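Local atomic coordinates of uncharacterized TetR family protein (Streptomyces coelicolor A3, PDB entry 3IUV), a protein that is of unknown function but probably acts as a TetR-type transcription factor that binds regulatory DNA. Residues Y170-E173 with V174-L178; R11-R14 with I15-A19; C156-V159 with L160-T164. All blocks are in the same frame, centred on the assembly; numbering follows the deposited sequence.

Interaction 1 of 3, residues Y170-E173 with V174-L178; sequences YARE and VLTRL
Val174 lays its CG2 methyl over one face of the Tyr170 ring, one turn earlier on helix 168-178. The carbon sits 3.9 Å from the ring centroid, displaced toward the rim near CE2 and CZ, which makes this a CH-pi contact between residues four apart. Tyr170 holds CG anti to its main-chain nitrogen (chi1 167°), a setting that brings the ring alongside the following turn; the ring also meets Arg146 of the second subunit in a cation-pi contact. This is the close-packed side. Ala171 CB lies 4.3 Å from Leu175 CD1, and Leu175 N donates to Ala171 O at 2.8 Å. Leu175 also packs on Leu148 and Val151 of helix 142-161 and on Leu90, while Val174 meets Ala147 of the second subunit.

The looser flank is polar. Arg172 O accepts twice from Thr176, from OG1 at 2.9 Å and from N at 3.0 Å, the two donors arriving from opposite faces of its plane. Thr176 OG1 is also hydrogen-bonded to Ser87 OG, and the Arg172 side chain, exposed, adds a weak bond from NH2 to the same OG1. Farther round, Glu173 OE1 takes Arg177 NE at 3.1 Å, in the guanidinium plane and on the anti lone pair of the oxygen. The carboxylate stands 86° from that plane, so OE1 alone serves both nitrogens, NE firmly and NH2 weakly, and no flat two-oxygen bridge forms. Arg177 NH1 meanwhile bonds to Thr144 OG1 of the second subunit. A leucine in place of Arg177 would probably leave the Glu173 carboxylate without its cationic mate and Thr144 of the second subunit without this partner. A closely packed apolar face beside a polar rim that reaches into the partner chain fits the four-helix dimer interface of TetR-family regulators, built from two helices of each subunit.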
loop_
_atom_site.group_PDB
_atom_site.type_symbol
_atom_site.label_atom_id
_atom_site.label_comp_id
_atom_site.label_asym_id
_atom_site.label_seq_id
_atom_site.Cartn_x
_atom_site.Cartn_y
_atom_site.Cartn_z
ATOM N N TYR A 170 3.688 10.612 17.334
ATOM C CA TYR A 170 4.267 9.351 16.915
ATOM C C TYR A 170 5.064 9.507 15.629
ATOM O O TYR A 170 6.228 9.089 15.546
ATOM C CB TYR A 170 3.149 8.307 16.738
ATOM C CG TYR A 170 3.571 7.045 16.012
ATOM C CD1 TYR A 170 3.137 6.780 14.707
ATOM C CD2 TYR A 170 4.412 6.121 16.628
ATOM C CE1 TYR A 170 3.528 5.621 14.048
ATOM C CE2 TYR A 170 4.814 4.966 15.974
ATOM C CZ TYR A 170 4.370 4.710 14.690
ATOM O OH TYR A 170 4.778 3.544 14.058
ATOM N N ALA A 171 4.446 10.099 14.617
ATOM C CA ALA A 171 5.121 10.193 13.336
ATOM C C ALA A 171 6.355 11.061 13.545
ATOM O O ALA A 171 7.455 10.718 13.102
ATOM C CB ALA A 171 4.188 10.768 12.280
ATOM N N ARG A 172 6.165 12.156 14.278
ATOM C CA ARG A 172 7.243 13.089 14.554
ATOM C C ARG A 172 8.437 12.352 15.118
ATOM O O ARG A 172 9.552 12.464 14.614
ATOM C CB ARG A 172 6.783 14.160 15.539
ATOM C CG ARG A 172 7.059 15.566 15.055
ATOM C CD ARG A 172 7.862 16.340 16.064
ATOM N NE ARG A 172 9.034 15.583 16.482
ATOM C CZ ARG A 172 9.730 15.835 17.584
ATOM N NH1 ARG A 172 9.370 16.834 18.386
ATOM N NH2 ARG A 172 10.779 15.085 17.888
ATOM N N GLU A 173 8.186 11.594 16.174
ATOM C CA GLU A 173 9.206 10.740 16.755
ATOM C C GLU A 173 9.891 9.815 15.727
ATOM O O GLU A 173 11.114 9.725 15.681
ATOM C CB GLU A 173 8.596 9.914 17.882
ATOM C CG GLU A 173 9.554 8.926 18.528
ATOM C CD GLU A 173 10.676 9.603 19.262
ATOM O OE1 GLU A 173 11.799 9.047 19.289
ATOM O OE2 GLU A 173 10.438 10.704 19.801
ATOM N N VAL A 174 9.100 9.147 14.894
ATOM C CA VAL A 174 9.625 8.126 13.977
ATOM C C VAL A 174 10.516 8.777 12.952
ATOM O O VAL A 174 11.650 8.351 12.707
ATOM C CB VAL A 174 8.492 7.426 13.197
ATOM C CG1 VAL A 174 9.057 6.505 12.166
ATOM C CG2 VAL A 174 7.558 6.651 14.126
ATOM N N LEU A 175 9.962 9.817 12.345
ATOM C CA LEU A 175 10.655 10.617 11.358
ATOM C C LEU A 175 11.996 11.150 11.878
ATOM O O LEU A 175 13.032 11.031 11.202
ATOM C CB LEU A 175 9.735 11.740 10.873
ATOM C CG LEU A 175 8.444 11.226 10.192
ATOM C CD1 LEU A 175 7.411 12.327 9.955
ATOM C CD2 LEU A 175 8.747 10.541 8.891
ATOM N N THR A 176 11.990 11.702 13.086
ATOM C CA THR A 176 13.221 12.220 13.704
ATOM C C THR A 176 14.351 11.186 13.746
ATOM O O THR A 176 15.529 11.533 13.602
ATOM C CB THR A 176 12.965 12.727 15.140
ATOM O OG1 THR A 176 12.050 13.830 15.110
ATOM C CG2 THR A 176 14.274 13.165 15.799
ATOM N N ARG A 177 13.994 9.917 13.942
ATOM C CA ARG A 177 15.003 8.861 14.015
ATOM C C ARG A 177 15.703 8.575 12.697
ATOM O O ARG A 177 16.808 8.043 12.671
ATOM C CB ARG A 177 14.373 7.583 14.524
ATOM C CG ARG A 177 13.926 7.681 15.955
ATOM C CD ARG A 177 13.113 6.471 16.294
ATOM N NE ARG A 177 12.524 6.558 17.622
ATOM C CZ ARG A 177 12.255 5.503 18.392
ATOM N NH1 ARG A 177 12.525 4.271 17.959
ATOM N NH2 ARG A 177 11.711 5.682 19.593
ATOM N N LEU A 178 15.038 8.899 11.603
ATOM C CA LEU A 178 15.595 8.653 10.295
ATOM C C LEU A 178 16.444 9.840 9.908
ATOM O O LEU A 178 17.204 9.787 8.953
ATOM C CB LEU A 178 14.471 8.474 9.286
ATOM C CG LEU A 178 13.480 7.407 9.741
ATOM C CD1 LEU A 178 12.143 7.577 9.038
ATOM C CD2 LEU A 178 14.072 6.030 9.500
#

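Interaction 2 of 3, residues R11-R14 with I15-A19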
loop_
_atom_site.group_PDB
_atom_site.type_symbol
_atom_site.label_atom_id
_atom_site.label_comp_id
_atom_site.label_asym_id
_atom_site.label_seq_id
_atom_site.Cartn_x
_atom_site.Cartn_y
_atom_site.Cartn_z
ATOM N N ARG A 11 -16.481 21.077 -17.246
ATOM C CA ARG A 11 -17.085 19.901 -17.810
ATOM C C ARG A 11 -16.233 18.713 -17.386
ATOM O O ARG A 11 -16.726 17.783 -16.752
ATOM C CB ARG A 11 -17.123 20.000 -19.326
ATOM C CG ARG A 11 -16.852 18.673 -20.009
ATOM C CD ARG A 11 -18.072 17.777 -20.068
ATOM N NE ARG A 11 -19.042 18.077 -19.022
ATOM C CZ ARG A 11 -20.260 18.555 -19.252
ATOM N NH1 ARG A 11 -20.681 18.778 -20.493
ATOM N NH2 ARG A 11 -21.070 18.792 -18.235
ATOM N N ARG A 12 -14.941 18.772 -17.711
ATOM C CA ARG A 12 -14.047 17.631 -17.515
ATOM C C ARG A 12 -13.703 17.386 -16.041
ATOM O O ARG A 12 -13.345 16.275 -15.640
ATOM C CB ARG A 12 -12.781 17.776 -18.375
ATOM C CG ARG A 12 -11.568 18.385 -17.692
ATOM C CD ARG A 12 -10.248 17.916 -18.357
ATOM N NE ARG A 12 -9.167 17.774 -17.369
ATOM C CZ ARG A 12 -8.158 16.904 -17.451
ATOM N NH1 ARG A 12 -7.238 16.861 -16.496
ATOM N NH2 ARG A 12 -8.062 16.077 -18.479
ATOM N N GLN A 13 -13.822 18.431 -15.235
ATOM C CA GLN A 13 -13.612 18.309 -13.814
ATOM C C GLN A 13 -14.738 17.498 -13.189
ATOM O O GLN A 13 -14.503 16.564 -12.403
ATOM C CB GLN A 13 -13.584 19.698 -13.187
ATOM C CG GLN A 13 -13.171 19.698 -11.726
ATOM C CD GLN A 13 -11.792 19.118 -11.530
ATOM O OE1 GLN A 13 -10.864 19.400 -12.304
ATOM N NE2 GLN A 13 -11.643 18.296 -10.501
ATOM N N ARG A 14 -15.968 17.879 -13.526
ATOM C CA ARG A 14 -17.141 17.189 -13.018
ATOM C C ARG A 14 -16.955 15.727 -13.284
ATOM O O ARG A 14 -17.255 14.887 -12.433
ATOM C CB ARG A 14 -18.401 17.665 -13.729
ATOM C CG ARG A 14 -18.949 18.981 -13.222
ATOM C CD ARG A 14 -20.136 19.394 -14.059
ATOM N NE ARG A 14 -20.990 18.250 -14.371
ATOM C CZ ARG A 14 -22.083 18.324 -15.123
ATOM N NH1 ARG A 14 -22.447 19.488 -15.635
ATOM N NH2 ARG A 14 -22.812 17.239 -15.366
ATOM N N ILE A 15 -16.447 15.432 -14.480
ATOM C CA ILE A 15 -16.202 14.052 -14.891
ATOM C C ILE A 15 -15.178 13.351 -13.976
ATOM O O ILE A 15 -15.488 12.322 -13.361
ATOM C CB ILE A 15 -15.818 13.958 -16.398
ATOM C CG1 ILE A 15 -17.057 14.226 -17.277
ATOM C CG2 ILE A 15 -15.152 12.600 -16.733
ATOM C CD1 ILE A 15 -16.799 14.212 -18.762
ATOM N N ILE A 16 -13.980 13.919 -13.870
ATOM C CA ILE A 16 -12.925 13.361 -13.029
ATOM C C ILE A 16 -13.382 13.162 -11.589
ATOM O O ILE A 16 -13.116 12.124 -10.968
ATOM C CB ILE A 16 -11.712 14.274 -13.028
ATOM C CG1 ILE A 16 -11.096 14.287 -14.429
ATOM C CG2 ILE A 16 -10.714 13.817 -11.981
ATOM C CD1 ILE A 16 -9.957 15.258 -14.583
ATOM N N ASP A 17 -14.070 14.168 -11.062
ATOM C CA ASP A 17 -14.553 14.120 -9.691
ATOM C C ASP A 17 -15.503 12.962 -9.527
ATOM O O ASP A 17 -15.466 12.245 -8.538
ATOM C CB ASP A 17 -15.253 15.426 -9.339
ATOM C CG ASP A 17 -14.268 16.556 -9.084
ATOM O OD1 ASP A 17 -13.190 16.290 -8.504
ATOM O OD2 ASP A 17 -14.567 17.707 -9.461
ATOM N N ALA A 18 -16.356 12.785 -10.521
ATOM C CA ALA A 18 -17.299 11.685 -10.520
ATOM C C ALA A 18 -16.565 10.353 -10.561
ATOM O O ALA A 18 -16.918 9.429 -9.833
ATOM C CB ALA A 18 -18.263 11.819 -11.700
ATOM N N ALA A 19 -15.546 10.258 -11.412
ATOM C CA ALA A 19 -14.736 9.054 -11.492
ATOM C C ALA A 19 -14.229 8.802 -10.093
ATOM O O ALA A 19 -14.300 7.685 -9.566
ATOM C CB ALA A 19 -13.571 9.265 -12.426
#
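Ile15, the first residue of the second segment, brings its CD1 to 4.0 Å from CD of Arg11, one turn back on helix 11-24. Its inner surroundings include His50 and Phe51. Ile16 repeats the pairing with a different geometry: its CD1 lies over one face of the Arg12 guanidinium, 3.7 Å from NH1 and offset toward the rim. The same isoleucine packs on Ala60 of helix 54-73.

At Asp17 the contact turns polar. Gln13 folds back at chi2 (60°), which carries its amide over the next turn, where NE2 donates to Asp17 OD2 at 3.2 Å. OD2 lies close to the plane of the amide, but the bond reaches it from above the carboxylate plane, 41° out of it. Gln64 is the stronger partner of both residues, its OE1 accepting from Gln13 NE2 and its NE2 bonding to Asp17 OD1.

Ala18 closes the next turn, its N donating to Arg14 O at 3.0 Å, and its methyl rests on Ala40. Arg14 itself reaches the Ala40 carbonyl oxygen through NH2. Ala19 then turns inward onto Leu57 and Val36.

Chemically, the isoleucines and alanines face neighbouring parts of the domain while arginine charge lines the start of its first helix. The Gln13-Asp17-Gln64 network ties helix 11-24 to helix 54-73, and Arg11 and Arg14 bring positive charge beside the predicted helix-turn-helix, consistent with a DNA-binding domain.

Interaction 3 of 3, residues C156-V159 with L160-T164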
loop_
_atom_site.group_PDB
_atom_site.type_symbol
_atom_site.label_atom_id
_atom_site.label_comp_id
_atom_site.label_asym_id
_atom_site.label_seq_id
_atom_site.Cartn_x
_atom_site.Cartn_y
_atom_site.Cartn_z
ATOM N N CYS A 156 1.080 6.164 6.686
ATOM C CA CYS A 156 -0.240 6.368 6.097
ATOM C C CYS A 156 -0.951 5.046 5.949
ATOM O O CYS A 156 -2.120 4.905 6.333
ATOM C CB CYS A 156 -0.156 7.053 4.743
ATOM S SG CYS A 156 0.522 8.702 4.855
ATOM N N LEU A 157 -0.238 4.074 5.397
ATOM C CA LEU A 157 -0.823 2.764 5.184
ATOM C C LEU A 157 -1.507 2.308 6.465
ATOM O O LEU A 157 -2.723 2.236 6.525
ATOM C CB LEU A 157 0.247 1.765 4.767
ATOM C CG LEU A 157 -0.064 1.159 3.403
ATOM C CD1 LEU A 157 0.559 -0.208 3.256
ATOM C CD2 LEU A 157 -1.570 1.107 3.191
ATOM N N GLN A 158 -0.709 2.036 7.492
ATOM C CA GLN A 158 -1.207 1.679 8.815
ATOM C C GLN A 158 -2.473 2.395 9.241
ATOM O O GLN A 158 -3.408 1.772 9.730
ATOM C CB GLN A 158 -0.128 1.923 9.868
ATOM C CG GLN A 158 1.003 0.919 9.772
ATOM C CD GLN A 158 0.502 -0.528 9.828
ATOM O OE1 GLN A 158 0.825 -1.352 8.964
ATOM N NE2 GLN A 158 -0.296 -0.833 10.843
ATOM N N VAL A 159 -2.497 3.709 9.074
ATOM C CA VAL A 159 -3.640 4.487 9.528
ATOM C C VAL A 159 -4.957 4.092 8.810
ATOM O O VAL A 159 -6.048 4.265 9.344
ATOM C CB VAL A 159 -3.364 5.998 9.412
ATOM C CG1 VAL A 159 -4.657 6.790 9.527
ATOM C CG2 VAL A 159 -2.364 6.435 10.475
ATOM N N LEU A 160 -4.850 3.531 7.614
ATOM C CA LEU A 160 -6.038 3.171 6.861
ATOM C C LEU A 160 -6.363 1.696 7.021
ATOM O O LEU A 160 -7.526 1.312 7.216
ATOM C CB LEU A 160 -5.851 3.526 5.387
ATOM C CG LEU A 160 -5.503 5.001 5.149
ATOM C CD1 LEU A 160 -5.034 5.248 3.708
ATOM C CD2 LEU A 160 -6.673 5.919 5.520
ATOM N N LEU A 161 -5.321 0.879 6.936
ATOM C CA LEU A 161 -5.462 -0.564 7.062
ATOM C C LEU A 161 -5.914 -0.943 8.476
ATOM O O LEU A 161 -6.717 -1.862 8.654
ATOM C CB LEU A 161 -4.155 -1.277 6.668
ATOM C CG LEU A 161 -3.704 -1.204 5.194
ATOM C CD1 LEU A 161 -2.410 -1.988 4.966
ATOM C CD2 LEU A 161 -4.786 -1.693 4.230
ATOM N N THR A 162 -5.407 -0.217 9.472
ATOM C CA THR A 162 -5.800 -0.421 10.874
ATOM C C THR A 162 -6.969 0.483 11.272
ATOM O O THR A 162 -7.512 0.370 12.372
ATOM C CB THR A 162 -4.610 -0.214 11.861
ATOM O OG1 THR A 162 -4.101 1.126 11.762
ATOM C CG2 THR A 162 -3.487 -1.207 11.573
ATOM N N ASP A 163 -7.330 1.382 10.363
ATOM C CA ASP A 163 -8.400 2.358 10.572
ATOM C C ASP A 163 -8.269 3.201 11.849
ATOM O O ASP A 163 -9.235 3.826 12.287
ATOM C CB ASP A 163 -9.773 1.686 10.516
ATOM C CG ASP A 163 -10.835 2.596 9.928
ATOM O OD1 ASP A 163 -10.863 2.751 8.690
ATOM O OD2 ASP A 163 -11.633 3.166 10.702
ATOM N N THR A 164 -7.069 3.223 12.424
ATOM C CA THR A 164 -6.777 3.998 13.627
ATOM C C THR A 164 -6.707 5.497 13.297
ATOM O O THR A 164 -6.650 5.864 12.127
ATOM C CB THR A 164 -5.440 3.528 14.236
ATOM O OG1 THR A 164 -5.200 4.200 15.477
ATOM C CG2 THR A 164 -4.283 3.805 13.278
#
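Leu157 and Leu161 touch through their terminal methyls, CD2 of the first lying 3.7 Å from CD1 of the second. Leu161 places CG anti to its carbonyl carbon (chi1 -67°), which folds the branch back onto the preceding turn. Beside this pair, CG2 of Thr162 lies against the side-chain amide of Gln158. Val159 meets the chain beyond the helix: its CG2 faces CG2 of Thr164 at 4.3 Å.

The backbone behind these side chains sets their spacing. Leu157 O accepts from Leu160 N at 2.7 Å and from Leu161 N at 3.0 Å, the donors lying on opposite faces of the carbonyl plane. Three-residue and four-residue steps thus share one acceptor, a tightening common where an alpha helix runs out. Leu160 N also makes a weak bond to Cys156 O. Asp163 then leaves helical geometry with a positive phi of 53°, and the chain bends so that Thr164 returns alongside Val159.

The last turn of helix 142-161 is wedged between its own subunit and the partner. Leu160 packs on Val105 and Tyr109 of helix 103-117, and Cys156 and Leu157 also meet Tyr109. From the second subunit, Asp153 meets Leu157 and Gln158, Tyr112 packs on Leu161, and Leu121 touches Asp163 in the turn leading toward helix 168-178.

In the fold
Interactions 1 and 3 belong to the same tetracycline repressor-like C-terminal domain and lie on successive helices, 168-178 and 142-161 respectively. Their centres are 17 Å apart and their nearest atoms about 6 Å, so they do not touch, yet both meet the second subunit and mark separate patches of one dimer interface. Interaction 2 stands apart in the N-terminal domain, beside the predicted helix-turn-helix, and no other chain of the assembly touches it. Its centre is 38 Å from that of interaction 1, on the opposite side of the chain's centre, and 28 Å from that of interaction 3. The separation matches the two-domain plan of TetR-family proteins, with probable DNA reading and dimerisation at different ends.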